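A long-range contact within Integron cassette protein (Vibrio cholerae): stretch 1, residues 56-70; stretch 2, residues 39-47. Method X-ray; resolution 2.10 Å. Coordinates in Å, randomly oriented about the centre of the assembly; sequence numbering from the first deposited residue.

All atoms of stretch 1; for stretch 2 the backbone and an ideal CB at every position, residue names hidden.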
# COMPACT_ATOMS: atom_id res chain seq x y z
N GLU A 56 -8.57 -18.88 0.00
CA GLU A 56 -8.84 -18.48 -1.38
C GLU A 56 -9.53 -17.11 -1.40
O GLU A 56 -10.66 -16.97 -0.94
CB GLU A 56 -9.74 -19.52 -2.05
CG GLU A 56 -9.69 -19.51 -3.57
CD GLU A 56 -8.41 -20.12 -4.11
OE1 GLU A 56 -7.86 -21.05 -3.46
OE2 GLU A 56 -7.94 -19.68 -5.18
N TRP A 57 -8.85 -16.10 -1.92
CA TRP A 57 -9.42 -14.75 -1.98
C TRP A 57 -10.04 -14.42 -3.33
O TRP A 57 -9.62 -14.94 -4.36
CB TRP A 57 -8.34 -13.71 -1.68
CG TRP A 57 -8.07 -13.49 -0.23
CD1 TRP A 57 -7.14 -14.12 0.54
CD2 TRP A 57 -8.73 -12.55 0.63
NE1 TRP A 57 -7.19 -13.65 1.83
CE2 TRP A 57 -8.15 -12.67 1.90
CE3 TRP A 57 -9.75 -11.62 0.44
CZ2 TRP A 57 -8.56 -11.90 2.99
CZ3 TRP A 57 -10.16 -10.85 1.51
CH2 TRP A 57 -9.57 -11.00 2.77
N SER A 58 -11.02 -13.51 -3.31
CA SER A 58 -11.50 -12.86 -4.52
C SER A 58 -10.33 -12.23 -5.24
O SER A 58 -9.37 -11.80 -4.59
CB SER A 58 -12.47 -11.75 -4.15
OG SER A 58 -11.84 -10.84 -3.26
N GLU A 59 -10.39 -12.15 -6.56
CA GLU A 59 -9.34 -11.49 -7.34
C GLU A 59 -9.45 -9.97 -7.24
O GLU A 59 -8.45 -9.27 -7.38
CB GLU A 59 -9.38 -11.94 -8.80
CG GLU A 59 -8.87 -13.36 -9.02
CD GLU A 59 -9.17 -13.88 -10.41
OE1 GLU A 59 -9.91 -13.20 -11.16
OE2 GLU A 59 -8.67 -14.97 -10.75
N GLU A 60 -10.66 -9.47 -7.03
CA GLU A 60 -10.85 -8.07 -6.66
C GLU A 60 -10.37 -7.93 -5.21
O GLU A 60 -10.98 -8.50 -4.31
CB GLU A 60 -12.32 -7.70 -6.74
CG GLU A 60 -12.60 -6.21 -6.80
CD GLU A 60 -12.42 -5.65 -8.19
OE1 GLU A 60 -11.35 -5.89 -8.79
OE2 GLU A 60 -13.34 -4.98 -8.68
N THR A 61 -9.28 -7.20 -5.00
CA THR A 61 -8.68 -7.11 -3.67
C THR A 61 -9.33 -6.02 -2.82
O THR A 61 -10.04 -5.15 -3.33
CB THR A 61 -7.17 -6.83 -3.74
OG1 THR A 61 -6.96 -5.54 -4.32
CG2 THR A 61 -6.45 -7.90 -4.56
N LEU A 62 -9.05 -6.06 -1.52
CA LEU A 62 -9.46 -5.01 -0.60
C LEU A 62 -8.93 -3.67 -1.08
O LEU A 62 -9.61 -2.65 -1.01
CB LEU A 62 -8.90 -5.30 0.79
CG LEU A 62 -9.41 -4.40 1.89
CD1 LEU A 62 -10.92 -4.54 1.99
CD2 LEU A 62 -8.75 -4.75 3.21
N GLN A 63 -7.70 -3.69 -1.58
CA GLN A 63 -7.07 -2.50 -2.10
C GLN A 63 -7.88 -1.93 -3.27
O GLN A 63 -8.12 -0.72 -3.34
CB GLN A 63 -5.63 -2.82 -2.51
CG GLN A 63 -4.70 -3.16 -1.32
CD GLN A 63 -4.87 -4.60 -0.78
OE1 GLN A 63 -5.17 -5.54 -1.53
NE2 GLN A 63 -4.64 -4.78 0.52
N ASP A 64 -8.33 -2.80 -4.17
CA ASP A 64 -9.14 -2.38 -5.32
C ASP A 64 -10.40 -1.64 -4.89
O ASP A 64 -10.70 -0.57 -5.42
CB ASP A 64 -9.53 -3.59 -6.18
CG ASP A 64 -8.35 -4.17 -6.96
OD1 ASP A 64 -7.33 -3.46 -7.12
OD2 ASP A 64 -8.45 -5.33 -7.40
N ILE A 65 -11.16 -2.21 -3.96
CA ILE A 65 -12.42 -1.58 -3.56
C ILE A 65 -12.17 -0.27 -2.82
O ILE A 65 -12.91 0.69 -2.98
CB ILE A 65 -13.39 -2.53 -2.80
CG1 ILE A 65 -12.86 -2.90 -1.42
CG2 ILE A 65 -13.65 -3.80 -3.61
CD1 ILE A 65 -13.65 -4.04 -0.75
N MSE A 66 -11.12 -0.23 -2.01
CA MSE A 66 -10.73 1.01 -1.36
C MSE A 66 -10.25 2.09 -2.35
O MSE A 66 -10.47 3.29 -2.12
CB MSE A 66 -9.68 0.75 -0.28
CG MSE A 66 -10.23 -0.04 0.90
SE MSE A 66 -8.95 -0.02 2.37
CE MSE A 66 -9.92 -1.09 3.69
N ASN A 67 -9.60 1.68 -3.44
CA ASN A 67 -9.15 2.62 -4.46
C ASN A 67 -10.36 3.34 -5.02
O ASN A 67 -10.29 4.50 -5.39
CB ASN A 67 -8.41 1.91 -5.62
CG ASN A 67 -6.97 1.53 -5.28
OD1 ASN A 67 -6.29 0.89 -6.09
ND2 ASN A 67 -6.49 1.90 -4.10
N ASN A 68 -11.48 2.64 -5.05
CA ASN A 68 -12.72 3.22 -5.53
C ASN A 68 -13.23 4.34 -4.62
O ASN A 68 -13.96 5.23 -5.06
CB ASN A 68 -13.79 2.15 -5.73
CG ASN A 68 -13.58 1.37 -7.02
OD1 ASN A 68 -12.93 1.86 -7.95
ND2 ASN A 68 -14.11 0.16 -7.07
N ASP A 69 -12.84 4.30 -3.35
CA ASP A 69 -13.15 5.39 -2.43
C ASP A 69 -12.03 6.43 -2.41
O ASP A 69 -11.98 7.29 -1.52
CB ASP A 69 -13.40 4.86 -1.02
CG ASP A 69 -14.79 4.24 -0.85
OD1 ASP A 69 -15.67 4.49 -1.71
OD2 ASP A 69 -15.00 3.51 0.15
N SER A 70 -11.13 6.36 -3.39
CA SER A 70 -9.92 7.20 -3.39
C SER A 70 -9.05 6.98 -2.15
O SER A 70 -8.46 7.91 -1.62
CB SER A 70 -10.27 8.69 -3.53
OG SER A 70 -10.93 8.94 -4.75
N UNK A 39 -17.61 -6.13 3.17
CA UNK A 39 -18.58 -5.40 2.36
C UNK A 39 -18.41 -3.89 2.50
O UNK A 39 -18.15 -3.37 3.58
CB UNK A 39 -20.00 -5.80 2.75
N UNK A 40 -18.56 -3.20 1.38
CA UNK A 40 -18.60 -1.76 1.35
C UNK A 40 -19.77 -1.44 0.44
O UNK A 40 -19.69 -1.68 -0.77
CB UNK A 40 -17.29 -1.14 0.87
N UNK A 41 -20.85 -0.94 1.01
CA UNK A 41 -22.06 -0.70 0.23
C UNK A 41 -22.53 -1.97 -0.44
O UNK A 41 -22.79 -2.97 0.21
CB UNK A 41 -21.82 0.39 -0.82
N UNK A 42 -22.62 -1.94 -1.77
CA UNK A 42 -23.15 -3.08 -2.51
C UNK A 42 -22.08 -4.10 -2.90
O UNK A 42 -22.39 -5.14 -3.49
CB UNK A 42 -23.86 -2.58 -3.77
N UNK A 43 -20.82 -3.82 -2.57
CA UNK A 43 -19.72 -4.66 -3.01
C UNK A 43 -19.22 -5.57 -1.90
O UNK A 43 -18.93 -5.12 -0.80
CB UNK A 43 -18.57 -3.79 -3.53
N UNK A 44 -19.09 -6.86 -2.21
CA UNK A 44 -18.60 -7.83 -1.24
C UNK A 44 -17.48 -8.67 -1.83
O UNK A 44 -17.63 -9.26 -2.91
CB UNK A 44 -19.74 -8.73 -0.76
N UNK A 45 -16.34 -8.73 -1.14
CA UNK A 45 -15.29 -9.68 -1.49
C UNK A 45 -15.22 -10.76 -0.41
O UNK A 45 -15.69 -10.56 0.72
CB UNK A 45 -13.94 -8.98 -1.65
N UNK A 46 -14.66 -11.91 -0.77
CA UNK A 46 -14.73 -13.07 0.10
C UNK A 46 -13.43 -13.86 0.12
O UNK A 46 -12.83 -14.09 -0.93
CB UNK A 46 -15.88 -13.98 -0.34
N UNK A 47 -13.03 -14.28 1.32
CA UNK A 47 -11.92 -15.22 1.49
C UNK A 47 -12.47 -16.51 2.08
O UNK A 47 -13.15 -16.50 3.10
CB UNK A 47 -10.82 -14.63 2.38

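Position 39 lies on a strand with CA-to-CB directed away from stretch 1, and nothing of that stretch comes within 5.5 Å of the ideal CB. The contact therefore sets no preference; it is Ser39.

At position 40 CB points toward the helix, with its ideal place 4.9 Å from Ile65 CD1 and 5.2 Å from Asp69 OD2. Such spacing leaves room for a long chain, and the mixed surroundings would accept an apolar or a basic one. The residue is Met40, present as selenomethionine, with SE 3.5 Å from Asp69 OD2.

Positions 41 and 42 are out of reach, in the type II' turn from 40 to 43. At 41, phi/psi of 57/-122 by itself favours glycine, and Gly41 is found; at 42 many residues would serve, and Ala42 occupies it.

Position 43 turns its CB toward Ile65; the ideal CB of 43 lies 4.9 Å from Ile65 CG2. A modest apolar side chain would bridge that gap, branched or not. Val43, with chi1 t, brings CG1 to 3.8 Å from Ile65 CG2.

Position 44 points away and meets nothing; strand geometry (-130/127) suits beta-branched residues among others. Thr44 OG1 and Ser39 OG share a 2.8 Å hydrogen bond.

Position 45 is the most enclosed by stretch 1. The ideal CB is 3.2 Å from Ser58 OG, a tight approach, and 4.0 Å from Glu60 O, yet farther out lie Leu62, Ile65 and the Trp57 ring. Since Ser58 OG donates to Glu60 O (2.7 Å), the nearby polar group already has a partner, and a medium-sized aliphatic chain fits: valine, leucine or isoleucine. The residue is Ile45. Its CD1 reaches Leu62 CD1 at 4.1 Å and Ile65 CD1 at 4.0 Å, and meets the edge of the Trp57 ring at 4.2 Å from CZ3.

Position 46 directs CB away, so its side chain is little constrained and a long polar one is acceptable. Lys46 extends with all four chi angles t. Ser58 N donates to Lys46 O (3.0 Å, 140°).

Position 47 pairs with Trp57 as an antiparallel, non-hydrogen-bonded bridge, CA atoms 4.3 Å apart. Its ideal CB is already 3.4 Å from Trp57 CE2, so a small side chain is favoured. Ala47 lays its CB over the six-membered ring, 3.4 Å from the centroid and 13° off the normal, a CH-pi contact, while Ala47 CA approaches Glu56 O at 3.2 Å.

Stretch 2 (39-47) SMGAVTIKA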
# COMPACT_ATOMS: atom_id res chain seq x y z
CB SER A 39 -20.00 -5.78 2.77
OG SER A 39 -20.29 -7.12 2.39
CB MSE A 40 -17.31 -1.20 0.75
CG MSE A 40 -16.89 0.16 1.33
SE MSE A 40 -17.93 1.72 0.76
CE MSE A 40 -18.14 1.29 -1.14
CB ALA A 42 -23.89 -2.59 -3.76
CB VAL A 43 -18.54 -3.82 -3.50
CG1 VAL A 43 -17.34 -4.70 -3.74
CG2 VAL A 43 -18.91 -3.04 -4.75
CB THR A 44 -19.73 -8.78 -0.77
OG1 THR A 44 -20.80 -8.03 -0.18
CG2 THR A 44 -19.20 -9.78 0.25
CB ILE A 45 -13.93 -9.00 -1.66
CG1 ILE A 45 -13.45 -8.40 -0.33
CG2 ILE A 45 -14.00 -7.94 -2.75
CD1 ILE A 45 -12.13 -7.68 -0.43
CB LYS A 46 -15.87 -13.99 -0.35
CG LYS A 46 -15.97 -15.27 0.47
CD LYS A 46 -17.30 -15.97 0.25
CE LYS A 46 -17.32 -17.31 0.95
NZ LYS A 46 -18.65 -17.96 0.87
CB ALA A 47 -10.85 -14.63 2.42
O HOH W 1 -13.38 -16.77 -1.49
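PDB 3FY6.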